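Local coordinates for phosphotriesterase family protein (Listeria monocytogenes serotype 4b str. H7858, PDB 3PNZ) that probably hydrolyses phosphorylated sugar lactones, as a zinc-dependent lactonase of the phosphotriesterase family with an amidohydrolase-type TIM barrel, at residues 67-71 with 95-101; 177-183 with 325-330; 5-9 with 78-83; 206-210 with 231-235. All coordinates share one frame. Residues are numbered along the deposited sequence.

Contact 1: 67-71 with 95-101; sequences TAVDY and FNKSFLW. With PO4 (phosphate ion), chain K.
A single carboxylate can gather several donors of a loop, as D70 does with N96, K97 and W101. With chi1 in p, D70 OD2 accepts from W101 NE1 at 2.8 Å and from K97 N at 3.2 Å, while N96 N lies 3.0 Å from both D70 OD1 and D70 OD2 and bonds to each. A 3-10 segment begins at S98, with W101 N bonded to S98 O at 3.0 Å, and W101 (chi1 m) brings its ring edge to D70. The nearest CA atoms across the segments are those of A68 and F95, 5.2 Å apart. The segments are the loops that follow barrel strands 62-65 and 88-92, on the C-terminal side where amidohydrolases keep their active site; the N96 side chain is about 4 Å from a zinc ion. A phosphate ion, probably from the crystallisation liquor, takes hydrogen bonds from N96 ND2 to its O2 (3.0 Å) and from K97 NZ to its O2 and O4 (2.7 Å each). Its O1 lies over one face of the Y71 ring. Water links D70 O with L100 O. Y71 CD1 packs on L100 CD1 at 3.5 Å, and A68 CB sits 3.6 Å from F95 C.

Contact 2: 177-183 with 325-330; sequences HHETKAP and CFTFKK
P183, K181 and K329 carry most of this buried interface, where a helix end meets the C-terminal tail. K181 leaves the helix with positive phi (70°), and the chain extends through A182 and P183. Nearest CA pairs are K181-K329 (4.9 Å), A182-F328 (4.8 Å) and P183-F326 (5.7 Å), so the tail runs antiparallel to 181-183. One backbone hydrogen bond spans them, K329 N to K181 O at 2.7 Å. The CB atoms of K181 and K329 pack 4.2 Å apart, and a water joins K181 NZ to K329 O. The K329 side chain folds back so that NZ bonds C325 O at 2.9 Å. P183 lies against the tail's carbonyls, CG 3.4 Å from F326 O and CB 3.5 Å from C325 O. The F328 ring receives A182 CA over its face in a CH-pi contact, 3.8 Å from the centroid. The site is a helix-to-strand turn of the TIM barrel, between helix 164-180 and strand 184-186, packed against the tail that follows the final helix.

Contact 3: 5-9 with 78-83; sequences RTFYG and VAQISK
Apolar packing comes first where a tight turn meets the side of a helix. F7, with chi1 in m, places CE2 3.7 Å from V78 CG1 and CD2 3.9 Å from A79 CB; A79 CA lies at the edge of the phenyl ring. The nearest CA pair is F7-A79, 6.6 Å apart. Y8, also m at chi1, reaches farther along the helix, its OH 3.8 Å from K83 CB and its CD2 3.7 Å from S82 OG, itself hydrogen-bonded to I87 O. A type I beta turn from T6 to G9 closes the hairpin between the short antiparallel strands 4-6 and 9-11, which precede the first strand of the TIM barrel; helix 75-85 belongs to the barrel's outer layer, between strands 62-65 and 88-92. Across the interface the polar part is slight: Y8 OH gives a weak hydrogen bond to A79 O at 3.4 Å. Within the turn the bonding is richer. T6 N donates to G9 O at 3.0 Å, G9 N to T6 O at 3.2 Å, and T6 OG1 to G9 O at 2.7 Å. G9 has phi 134° and psi 166°, angles at which a CB would jam against the preceding carbonyl.

Contact 4: 206-210 with 231-235; sequences IPLEY and TGAFM
Close backbone approach does not require conventional hydrogen bonds, and here none crosses between the segments. Residues 208-210 make one 3-10 turn, with Y210 N bonded to P207 O at 3.0 Å. Opposite them, G232 leaves a helix with positive phi (99°, psi -9°), A233 turns extended (-58°, 147°), and strand 234-237 begins at F234. The closest CA atoms are those of E209 and A233, 4.5 Å apart, near enough for two CA-H...O contacts of opposite sense: A233 CA to L208 O at 3.3 Å, and E209 CA to G232 O at 3.5 Å. A CB on G232 would lie 3.7 Å from E209 CB and, at these backbone angles, jam against the carbonyl of T231.

Among the side chains, L208 (chi1 m, chi2 t) points at T231, with its CD1 3.6 Å from T231 CB. T231 OG1 accepts from A233 N at 3.3 Å, closing an ST turn, and is also hydrogen-bonded to V228 O. A water donates to both E209 OE2 and T231 O at 2.8 Å. F234, chi1 in m, turns its ring edge to E209 O, with CE2 3.5 Å away.

These are two successive helix-to-strand turns of the TIM barrel, leading into the neighbouring parallel strands 211-213 and 234-237, side by side at the end where those strands start.

Overall arrangement
From the N terminus, the 5-9 turn comes first, and contact 3 closes the earliest loop when helix 75-85 reaches it. Contact 1 crosses that loop: its 67-71 segment lies inside, its 95-101 segment beyond, so the two interleave without touching, one in loops after barrel strands 62-65 and 88-92, close to the zinc site, and the other on an outer helix. Contact 2 then opens at 177 and closes only at the C-terminal tail, enclosing contact 4 (206-210 with 231-235) entirely. These two do touch, H177 against Y210 and C325 against F234, their centres about 12 Å apart. F328 also packs on R5, so the tail ties the N-terminal hairpin to the later barrel turns.

Contact 1: 67-71 with 95-101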
loop_
_atom_site.group_PDB
_atom_site.type_symbol
_atom_site.label_atom_id
_atom_site.label_comp_id
_atom_site.label_asym_id
_atom_site.label_seq_id
_atom_site.Cartn_x
_atom_site.Cartn_y
_atom_site.Cartn_z
ATOM N N THR A 67 -2.353 4.269 -3.588
ATOM C CA THR A 67 -2.461 5.700 -3.867
ATOM C C THR A 67 -3.538 6.338 -2.998
ATOM O O THR A 67 -4.726 5.999 -3.113
ATOM C CB THR A 67 -2.785 5.960 -5.356
ATOM O OG1 THR A 67 -1.864 5.235 -6.184
ATOM C CG2 THR A 67 -2.719 7.450 -5.674
ATOM N N ALA A 68 -3.119 7.266 -2.141
ATOM C CA ALA A 68 -4.015 7.938 -1.200
ATOM C C ALA A 68 -4.413 9.321 -1.717
ATOM O O ALA A 68 -3.965 9.732 -2.782
ATOM C CB ALA A 68 -3.355 8.047 0.174
ATOM N N VAL A 69 -5.229 10.052 -0.956
ATOM C CA VAL A 69 -5.834 11.284 -1.474
ATOM C C VAL A 69 -4.806 12.382 -1.760
ATOM O O VAL A 69 -5.012 13.214 -2.647
ATOM C CB VAL A 69 -6.937 11.830 -0.536
ATOM C CG1 VAL A 69 -6.328 12.483 0.705
ATOM C CG2 VAL A 69 -7.824 12.814 -1.283
ATOM N N ASP A 70 -3.701 12.364 -1.018
ATOM C CA ASP A 70 -2.626 13.343 -1.196
ATOM C C ASP A 70 -1.649 12.974 -2.325
ATOM O O ASP A 70 -0.684 13.697 -2.585
ATOM C CB ASP A 70 -1.876 13.558 0.133
ATOM C CG ASP A 70 -1.454 12.246 0.802
ATOM O OD1 ASP A 70 -1.839 11.158 0.327
ATOM O OD2 ASP A 70 -0.718 12.304 1.813
ATOM N N TYR A 71 -1.908 11.865 -3.009
ATOM C CA TYR A 71 -0.983 11.374 -4.021
ATOM C C TYR A 71 -1.584 11.411 -5.434
ATOM O O TYR A 71 -1.142 10.688 -6.327
ATOM C CB TYR A 71 -0.483 9.964 -3.655
ATOM C CG TYR A 71 0.923 9.688 -4.136
ATOM C CD1 TYR A 71 2.009 10.335 -3.560
ATOM C CD2 TYR A 71 1.163 8.797 -5.169
ATOM C CE1 TYR A 71 3.303 10.098 -3.999
ATOM C CE2 TYR A 71 2.461 8.551 -5.620
ATOM C CZ TYR A 71 3.523 9.210 -5.026
ATOM O OH TYR A 71 4.811 8.976 -5.460
ATOM N N PHE A 95 -4.551 8.776 3.859
ATOM C CA PHE A 95 -3.427 9.693 3.664
ATOM C C PHE A 95 -2.109 8.935 3.463
ATOM O O PHE A 95 -1.942 7.840 3.990
ATOM C CB PHE A 95 -3.316 10.615 4.887
ATOM C CG PHE A 95 -4.637 11.158 5.361
ATOM C CD1 PHE A 95 -5.117 12.371 4.887
ATOM C CD2 PHE A 95 -5.405 10.452 6.272
ATOM C CE1 PHE A 95 -6.333 12.871 5.312
ATOM C CE2 PHE A 95 -6.627 10.944 6.706
ATOM C CZ PHE A 95 -7.095 12.159 6.223
ATOM N N ASN A 96 -1.169 9.523 2.715
ATOM C CA ASN A 96 0.109 8.856 2.406
ATOM C C ASN A 96 1.282 9.310 3.281
ATOM O O ASN A 96 1.960 8.472 3.876
ATOM C CB ASN A 96 0.447 8.998 0.913
ATOM C CG ASN A 96 1.732 8.257 0.502
ATOM O OD1 ASN A 96 2.040 8.164 -0.687
ATOM N ND2 ASN A 96 2.476 7.736 1.472
ATOM N N LYS A 97 1.526 10.621 3.359
ATOM C CA LYS A 97 2.661 11.171 4.117
ATOM C C LYS A 97 2.643 12.710 4.112
ATOM O O LYS A 97 2.333 13.317 3.091
ATOM C CB LYS A 97 3.998 10.649 3.564
ATOM C CG LYS A 97 4.176 10.812 2.056
ATOM C CD LYS A 97 5.304 9.924 1.560
ATOM C CE LYS A 97 5.445 9.967 0.054
ATOM N NZ LYS A 97 6.389 8.906 -0.432
ATOM N N SER A 98 2.998 13.326 5.236
ATOM C CA SER A 98 2.733 14.753 5.448
ATOM C C SER A 98 3.493 15.730 4.556
ATOM O O SER A 98 3.020 16.845 4.341
ATOM C CB SER A 98 2.924 15.150 6.913
ATOM O OG SER A 98 4.295 15.113 7.277
ATOM N N PHE A 99 4.654 15.345 4.033
ATOM C CA PHE A 99 5.377 16.272 3.162
ATOM C C PHE A 99 4.596 16.561 1.878
ATOM O O PHE A 99 4.720 17.638 1.298
ATOM C CB PHE A 99 6.843 15.845 2.907
ATOM C CG PHE A 99 7.029 14.810 1.816
ATOM C CD1 PHE A 99 6.873 15.141 0.475
ATOM C CD2 PHE A 99 7.428 13.517 2.132
ATOM C CE1 PHE A 99 7.071 14.194 -0.528
ATOM C CE2 PHE A 99 7.628 12.563 1.133
ATOM C CZ PHE A 99 7.449 12.904 -0.196
ATOM N N LEU A 100 3.757 15.615 1.464
ATOM C CA LEU A 100 2.904 15.803 0.291
ATOM C C LEU A 100 1.838 16.870 0.505
ATOM O O LEU A 100 1.243 17.361 -0.456
ATOM C CB LEU A 100 2.189 14.497 -0.060
ATOM C CG LEU A 100 3.058 13.323 -0.486
ATOM C CD1 LEU A 100 2.196 12.066 -0.551
ATOM C CD2 LEU A 100 3.714 13.633 -1.825
ATOM N N TRP A 101 1.576 17.209 1.758
ATOM C CA TRP A 101 0.412 18.036 2.077
ATOM C C TRP A 101 0.570 19.498 1.666
ATOM O O TRP A 101 -0.376 20.283 1.764
ATOM C CB TRP A 101 0.048 17.910 3.559
ATOM C CG TRP A 101 -0.316 16.503 3.917
ATOM C CD1 TRP A 101 -0.545 15.472 3.044
ATOM C CD2 TRP A 101 -0.497 15.966 5.228
ATOM N NE1 TRP A 101 -0.849 14.325 3.737
ATOM C CE2 TRP A 101 -0.823 14.600 5.080
ATOM C CE3 TRP A 101 -0.402 16.500 6.516
ATOM C CZ2 TRP A 101 -1.060 13.767 6.171
ATOM C CZ3 TRP A 101 -0.643 15.669 7.603
ATOM C CH2 TRP A 101 -0.970 14.318 7.420
HETATM P P PO4 K . 5.031 6.240 -1.468
HETATM O O1 PO4 K . 3.910 6.755 -2.343
HETATM O O2 PO4 K . 4.796 6.718 -0.060
HETATM O O3 PO4 K . 5.073 4.738 -1.455
HETATM O O4 PO4 K . 6.361 6.710 -2.002
HETATM O O HOH W 1 -0.121 7.226 -1.849
HETATM O O HOH W 2 0.511 16.269 -3.047
HETATM O O HOH W 3 6.980 10.121 -3.193
#

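Contact 2: 177-183 with 325-330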
loop_
_atom_site.group_PDB
_atom_site.type_symbol
_atom_site.label_atom_id
_atom_site.label_comp_id
_atom_site.label_asym_id
_atom_site.label_seq_id
_atom_site.Cartn_x
_atom_site.Cartn_y
_atom_site.Cartn_z
ATOM N N HIS A 177 -11.495 2.824 10.799
ATOM C CA HIS A 177 -11.513 1.370 10.883
ATOM C C HIS A 177 -12.636 0.886 11.800
ATOM O O HIS A 177 -13.336 -0.078 11.486
ATOM C CB HIS A 177 -10.209 0.776 11.398
ATOM C CG HIS A 177 -10.384 -0.632 11.874
ATOM N ND1 HIS A 177 -10.388 -1.708 11.013
ATOM C CD2 HIS A 177 -10.656 -1.130 13.102
ATOM C CE1 HIS A 177 -10.623 -2.813 11.698
ATOM N NE2 HIS A 177 -10.793 -2.489 12.967
ATOM N N HIS A 178 -12.787 1.520 12.955
ATOM C CA HIS A 178 -13.821 1.066 13.886
ATOM C C HIS A 178 -15.206 1.104 13.238
ATOM O O HIS A 178 -16.042 0.233 13.494
ATOM C CB HIS A 178 -13.796 1.862 15.184
ATOM C CG HIS A 178 -12.674 1.476 16.095
ATOM N ND1 HIS A 178 -12.502 0.187 16.549
ATOM C CD2 HIS A 178 -11.671 2.205 16.641
ATOM C CE1 HIS A 178 -11.442 0.136 17.333
ATOM N NE2 HIS A 178 -10.923 1.347 17.410
ATOM N N GLU A 179 -15.435 2.101 12.389
ATOM C CA GLU A 179 -16.730 2.254 11.713
ATOM C C GLU A 179 -16.952 1.287 10.541
ATOM O O GLU A 179 -18.071 0.801 10.347
ATOM C CB GLU A 179 -16.941 3.703 11.256
ATOM C CG GLU A 179 -17.023 4.715 12.406
ATOM C CD GLU A 179 -17.517 6.093 11.973
ATOM O OE1 GLU A 179 -17.789 6.291 10.769
ATOM O OE2 GLU A 179 -17.636 6.984 12.843
ATOM N N THR A 180 -15.898 1.001 9.775
ATOM C CA THR A 180 -16.020 0.244 8.520
ATOM C C THR A 180 -15.495 -1.185 8.587
ATOM O O THR A 180 -15.899 -2.034 7.785
ATOM C CB THR A 180 -15.250 0.934 7.380
ATOM O OG1 THR A 180 -13.844 0.942 7.692
ATOM C CG2 THR A 180 -15.753 2.358 7.174
ATOM N N LYS A 181 -14.579 -1.421 9.527
ATOM C CA LYS A 181 -13.840 -2.676 9.690
ATOM C C LYS A 181 -12.812 -2.949 8.579
ATOM O O LYS A 181 -12.323 -4.071 8.445
ATOM C CB LYS A 181 -14.773 -3.879 9.883
ATOM C CG LYS A 181 -15.781 -3.685 11.002
ATOM C CD LYS A 181 -15.095 -3.495 12.344
ATOM C CE LYS A 181 -16.113 -3.293 13.462
ATOM N NZ LYS A 181 -15.424 -3.237 14.775
ATOM N N ALA A 182 -12.479 -1.921 7.798
ATOM C CA ALA A 182 -11.494 -2.059 6.723
ATOM C C ALA A 182 -10.092 -2.313 7.269
ATOM O O ALA A 182 -9.742 -1.805 8.334
ATOM C CB ALA A 182 -11.480 -0.799 5.838
ATOM N N PRO A 183 -9.286 -3.088 6.530
ATOM C CA PRO A 183 -7.886 -3.308 6.909
ATOM C C PRO A 183 -7.154 -1.970 6.909
ATOM O O PRO A 183 -7.582 -1.049 6.208
ATOM C CB PRO A 183 -7.333 -4.176 5.774
ATOM C CG PRO A 183 -8.486 -4.658 5.016
ATOM C CD PRO A 183 -9.619 -3.700 5.236
ATOM N N CYS A 325 -4.815 -10.641 5.300
ATOM C CA CYS A 325 -4.625 -9.233 5.639
ATOM C C CYS A 325 -5.743 -8.331 5.116
ATOM O O CYS A 325 -6.256 -7.485 5.845
ATOM C CB CYS A 325 -3.259 -8.745 5.136
ATOM S SG CYS A 325 -2.935 -6.983 5.464
ATOM N N PHE A 326 -6.138 -8.526 3.861
ATOM C CA PHE A 326 -7.003 -7.553 3.205
ATOM C C PHE A 326 -8.508 -7.801 3.355
ATOM O O PHE A 326 -9.315 -7.059 2.809
ATOM C CB PHE A 326 -6.592 -7.384 1.741
ATOM C CG PHE A 326 -5.197 -6.840 1.592
ATOM C CD1 PHE A 326 -4.915 -5.532 1.963
ATOM C CD2 PHE A 326 -4.166 -7.651 1.134
ATOM C CE1 PHE A 326 -3.621 -5.029 1.855
ATOM C CE2 PHE A 326 -2.872 -7.150 1.023
ATOM C CZ PHE A 326 -2.610 -5.842 1.380
ATOM N N THR A 327 -8.878 -8.819 4.124
ATOM C CA THR A 327 -10.293 -9.035 4.418
ATOM C C THR A 327 -10.775 -8.004 5.424
ATOM O O THR A 327 -10.044 -7.634 6.345
ATOM C CB THR A 327 -10.527 -10.404 5.024
ATOM O OG1 THR A 327 -9.740 -10.515 6.219
ATOM C CG2 THR A 327 -10.142 -11.496 4.038
ATOM N N PHE A 328 -12.003 -7.528 5.246
ATOM C CA PHE A 328 -12.633 -6.674 6.250
ATOM C C PHE A 328 -12.796 -7.454 7.550
ATOM O O PHE A 328 -12.937 -8.684 7.547
ATOM C CB PHE A 328 -13.990 -6.169 5.750
ATOM C CG PHE A 328 -13.917 -4.872 4.992
ATOM C CD1 PHE A 328 -13.064 -4.737 3.903
ATOM C CD2 PHE A 328 -14.702 -3.802 5.357
ATOM C CE1 PHE A 328 -12.995 -3.543 3.203
ATOM C CE2 PHE A 328 -14.650 -2.612 4.659
ATOM C CZ PHE A 328 -13.791 -2.485 3.577
ATOM N N LYS A 329 -12.794 -6.747 8.672
ATOM C CA LYS A 329 -12.753 -7.427 9.962
ATOM C C LYS A 329 -14.153 -7.567 10.567
ATOM O O LYS A 329 -14.459 -6.996 11.612
ATOM C CB LYS A 329 -11.797 -6.703 10.921
ATOM C CG LYS A 329 -10.444 -6.331 10.273
ATOM C CD LYS A 329 -9.748 -7.541 9.638
ATOM C CE LYS A 329 -8.475 -7.106 8.880
ATOM N NZ LYS A 329 -7.823 -8.222 8.114
ATOM N N LYS A 330 -14.997 -8.339 9.890
ATOM C CA LYS A 330 -16.354 -8.577 10.365
ATOM C C LYS A 330 -16.831 -9.935 9.871
ATOM O O LYS A 330 -16.445 -10.377 8.784
ATOM C CB LYS A 330 -17.291 -7.471 9.878
ATOM C CG LYS A 330 -17.223 -7.242 8.383
ATOM C CD LYS A 330 -18.319 -6.323 7.900
ATOM C CE LYS A 330 -18.321 -5.008 8.645
ATOM N NZ LYS A 330 -19.431 -4.137 8.170
ATOM O OXT LYS A 330 -17.601 -10.617 10.557
HETATM O O HOH W 4 -15.025 -6.347 14.520
#

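Contact 3: 5-9 with 78-83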
loop_
_atom_site.group_PDB
_atom_site.type_symbol
_atom_site.label_atom_id
_atom_site.label_comp_id
_atom_site.label_asym_id
_atom_site.label_seq_id
_atom_site.Cartn_x
_atom_site.Cartn_y
_atom_site.Cartn_z
ATOM N N ARG A 5 -12.681 -5.885 -0.391
ATOM C CA ARG A 5 -13.383 -4.873 -1.167
ATOM C C ARG A 5 -12.533 -4.385 -2.333
ATOM O O ARG A 5 -11.506 -3.719 -2.142
ATOM C CB ARG A 5 -13.813 -3.704 -0.274
ATOM C CG ARG A 5 -14.444 -2.543 -1.015
ATOM C CD ARG A 5 -15.396 -1.750 -0.123
ATOM N NE ARG A 5 -16.521 -2.588 0.301
ATOM C CZ ARG A 5 -17.444 -2.228 1.185
ATOM N NH1 ARG A 5 -17.404 -1.033 1.758
ATOM N NH2 ARG A 5 -18.411 -3.078 1.504
ATOM N N THR A 6 -12.953 -4.745 -3.543
ATOM C CA THR A 6 -12.261 -4.322 -4.760
ATOM C C THR A 6 -13.094 -3.267 -5.487
ATOM O O THR A 6 -14.250 -3.039 -5.154
ATOM C CB THR A 6 -11.993 -5.495 -5.729
ATOM O OG1 THR A 6 -13.209 -5.876 -6.381
ATOM C CG2 THR A 6 -11.378 -6.705 -5.005
ATOM N N PHE A 7 -12.494 -2.621 -6.482
ATOM C CA PHE A 7 -13.186 -1.604 -7.261
ATOM C C PHE A 7 -14.489 -2.134 -7.854
ATOM O O PHE A 7 -15.458 -1.387 -7.976
ATOM C CB PHE A 7 -12.295 -1.096 -8.395
ATOM C CG PHE A 7 -11.390 0.043 -8.000
ATOM C CD1 PHE A 7 -11.114 0.302 -6.668
ATOM C CD2 PHE A 7 -10.827 0.859 -8.970
ATOM C CE1 PHE A 7 -10.284 1.358 -6.310
ATOM C CE2 PHE A 7 -9.989 1.907 -8.622
ATOM C CZ PHE A 7 -9.718 2.156 -7.294
ATOM N N TYR A 8 -14.507 -3.407 -8.227
ATOM C CA TYR A 8 -15.688 -3.975 -8.886
ATOM C C TYR A 8 -16.462 -4.980 -8.035
ATOM O O TYR A 8 -17.159 -5.851 -8.565
ATOM C CB TYR A 8 -15.323 -4.570 -10.248
ATOM C CG TYR A 8 -15.164 -3.501 -11.301
ATOM C CD1 TYR A 8 -16.280 -2.924 -11.898
ATOM C CD2 TYR A 8 -13.905 -3.049 -11.683
ATOM C CE1 TYR A 8 -16.149 -1.933 -12.849
ATOM C CE2 TYR A 8 -13.764 -2.057 -12.641
ATOM C CZ TYR A 8 -14.891 -1.507 -13.221
ATOM O OH TYR A 8 -14.770 -0.519 -14.173
ATOM N N GLY A 9 -16.365 -4.845 -6.717
ATOM C CA GLY A 9 -17.202 -5.628 -5.821
ATOM C C GLY A 9 -16.462 -6.248 -4.650
ATOM O O GLY A 9 -15.222 -6.295 -4.624
ATOM N N VAL A 78 -7.734 3.948 -13.272
ATOM C CA VAL A 78 -7.418 2.668 -12.647
ATOM C C VAL A 78 -8.587 1.686 -12.781
ATOM O O VAL A 78 -8.391 0.509 -13.068
ATOM C CB VAL A 78 -7.006 2.856 -11.170
ATOM C CG1 VAL A 78 -6.803 1.511 -10.486
ATOM C CG2 VAL A 78 -5.726 3.698 -11.092
ATOM N N ALA A 79 -9.805 2.179 -12.586
ATOM C CA ALA A 79 -10.991 1.345 -12.767
ATOM C C ALA A 79 -11.070 0.820 -14.198
ATOM O O ALA A 79 -11.377 -0.351 -14.419
ATOM C CB ALA A 79 -12.259 2.121 -12.402
ATOM N N GLN A 80 -10.770 1.678 -15.168
ATOM C CA GLN A 80 -10.803 1.264 -16.568
ATOM C C GLN A 80 -9.754 0.189 -16.857
ATOM O O GLN A 80 -10.014 -0.764 -17.586
ATOM C CB GLN A 80 -10.624 2.466 -17.501
ATOM C CG GLN A 80 -10.807 2.120 -18.968
ATOM C CD GLN A 80 -12.224 1.664 -19.280
ATOM O OE1 GLN A 80 -13.182 2.097 -18.637
ATOM N NE2 GLN A 80 -12.361 0.780 -20.263
ATOM N N ILE A 81 -8.569 0.333 -16.265
ATOM C CA ILE A 81 -7.524 -0.674 -16.417
ATOM C C ILE A 81 -7.962 -2.017 -15.839
ATOM O O ILE A 81 -7.763 -3.065 -16.454
ATOM C CB ILE A 81 -6.210 -0.214 -15.740
ATOM C CG1 ILE A 81 -5.659 1.025 -16.459
ATOM C CG2 ILE A 81 -5.182 -1.334 -15.752
ATOM C CD1 ILE A 81 -4.415 1.641 -15.808
ATOM N N SER A 82 -8.555 -1.976 -14.648
ATOM C CA SER A 82 -9.093 -3.176 -14.018
ATOM C C SER A 82 -10.082 -3.866 -14.959
ATOM O O SER A 82 -9.978 -5.065 -15.220
ATOM C CB SER A 82 -9.797 -2.819 -12.711
ATOM O OG SER A 82 -10.296 -3.982 -12.072
ATOM N N LYS A 83 -11.033 -3.094 -15.466
ATOM C CA LYS A 83 -12.026 -3.632 -16.393
ATOM C C LYS A 83 -11.389 -4.305 -17.611
ATOM O O LYS A 83 -11.755 -5.425 -17.970
ATOM C CB LYS A 83 -12.985 -2.532 -16.845
ATOM C CG LYS A 83 -13.962 -2.988 -17.919
ATOM C CD LYS A 83 -15.315 -2.319 -17.762
ATOM C CE LYS A 83 -15.230 -0.818 -17.961
ATOM N NZ LYS A 83 -16.599 -0.223 -18.050
#

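Contact 4: 206-210 with 231-235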
loop_
_atom_site.group_PDB
_atom_site.type_symbol
_atom_site.label_atom_id
_atom_site.label_comp_id
_atom_site.label_asym_id
_atom_site.label_seq_id
_atom_site.Cartn_x
_atom_site.Cartn_y
_atom_site.Cartn_z
ATOM N N ILE A 206 -7.028 -0.624 18.534
ATOM C CA ILE A 206 -6.932 -1.335 17.257
ATOM C C ILE A 206 -6.118 -2.619 17.402
ATOM O O ILE A 206 -4.940 -2.583 17.758
ATOM C CB ILE A 206 -6.242 -0.446 16.178
ATOM C CG1 ILE A 206 -7.041 0.838 15.920
ATOM C CG2 ILE A 206 -6.020 -1.232 14.882
ATOM C CD1 ILE A 206 -8.336 0.639 15.149
ATOM N N PRO A 207 -6.746 -3.776 17.137
ATOM C CA PRO A 207 -5.959 -5.012 17.095
ATOM C C PRO A 207 -4.862 -4.920 16.031
ATOM O O PRO A 207 -5.145 -4.600 14.873
ATOM C CB PRO A 207 -6.996 -6.076 16.706
ATOM C CG PRO A 207 -8.321 -5.490 17.161
ATOM C CD PRO A 207 -8.178 -4.007 16.885
ATOM N N LEU A 208 -3.625 -5.211 16.413
ATOM C CA LEU A 208 -2.495 -4.935 15.529
ATOM C C LEU A 208 -2.419 -5.865 14.323
ATOM O O LEU A 208 -1.761 -5.546 13.318
ATOM C CB LEU A 208 -1.182 -4.919 16.325
ATOM C CG LEU A 208 -1.245 -3.833 17.411
ATOM C CD1 LEU A 208 -0.109 -3.952 18.405
ATOM C CD2 LEU A 208 -1.284 -2.454 16.762
ATOM N N GLU A 209 -3.105 -7.008 14.392
ATOM C CA GLU A 209 -3.131 -7.895 13.242
ATOM C C GLU A 209 -4.028 -7.335 12.133
ATOM O O GLU A 209 -4.112 -7.914 11.051
ATOM C CB GLU A 209 -3.565 -9.315 13.637
ATOM C CG GLU A 209 -5.013 -9.426 14.080
ATOM C CD GLU A 209 -5.217 -9.250 15.580
ATOM O OE1 GLU A 209 -6.237 -9.756 16.098
ATOM O OE2 GLU A 209 -4.383 -8.609 16.257
ATOM N N TYR A 210 -4.684 -6.208 12.396
ATOM C CA TYR A 210 -5.478 -5.523 11.372
ATOM C C TYR A 210 -4.648 -4.531 10.564
ATOM O O TYR A 210 -5.173 -3.837 9.690
ATOM C CB TYR A 210 -6.635 -4.745 12.010
ATOM C CG TYR A 210 -7.694 -5.583 12.704
ATOM C CD1 TYR A 210 -7.678 -6.974 12.653
ATOM C CD2 TYR A 210 -8.713 -4.966 13.415
ATOM C CE1 TYR A 210 -8.666 -7.726 13.309
ATOM C CE2 TYR A 210 -9.705 -5.706 14.068
ATOM C CZ TYR A 210 -9.668 -7.083 14.008
ATOM O OH TYR A 210 -10.650 -7.817 14.655
ATOM N N THR A 231 3.826 -8.227 17.475
ATOM C CA THR A 231 2.521 -7.607 17.690
ATOM C C THR A 231 1.430 -8.264 16.853
ATOM O O THR A 231 0.248 -8.100 17.136
ATOM C CB THR A 231 2.516 -6.106 17.340
ATOM O OG1 THR A 231 2.637 -5.939 15.919
ATOM C CG2 THR A 231 3.633 -5.363 18.075
ATOM N N GLY A 232 1.834 -8.990 15.816
ATOM C CA GLY A 232 0.895 -9.615 14.905
ATOM C C GLY A 232 0.667 -8.847 13.618
ATOM O O GLY A 232 0.029 -9.353 12.698
ATOM N N ALA A 233 1.199 -7.625 13.540
ATOM C CA ALA A 233 1.095 -6.825 12.323
ATOM C C ALA A 233 1.683 -7.515 11.098
ATOM O O ALA A 233 2.671 -8.254 11.180
ATOM C CB ALA A 233 1.768 -5.464 12.515
ATOM N N PHE A 234 1.074 -7.242 9.957
ATOM C CA PHE A 234 1.643 -7.650 8.690
ATOM C C PHE A 234 2.800 -6.716 8.366
ATOM O O PHE A 234 2.771 -5.535 8.718
ATOM C CB PHE A 234 0.592 -7.622 7.581
ATOM C CG PHE A 234 -0.409 -8.750 7.677
ATOM C CD1 PHE A 234 -0.190 -9.944 7.009
ATOM C CD2 PHE A 234 -1.551 -8.615 8.453
ATOM C CE1 PHE A 234 -1.117 -10.988 7.097
ATOM C CE2 PHE A 234 -2.477 -9.647 8.552
ATOM C CZ PHE A 234 -2.256 -10.831 7.871
ATOM N N MET A 235 3.808 -7.257 7.697
ATOM C CA MET A 235 5.022 -6.496 7.396
ATOM C C MET A 235 5.273 -6.554 5.914
ATOM O O MET A 235 5.471 -7.632 5.345
ATOM C CB MET A 235 6.198 -7.051 8.185
ATOM C CG MET A 235 5.959 -6.911 9.685
ATOM S SD MET A 235 7.240 -7.676 10.654
ATOM C CE MET A 235 8.599 -6.536 10.296
HETATM O O HOH W 5 -2.030 -9.734 17.232
#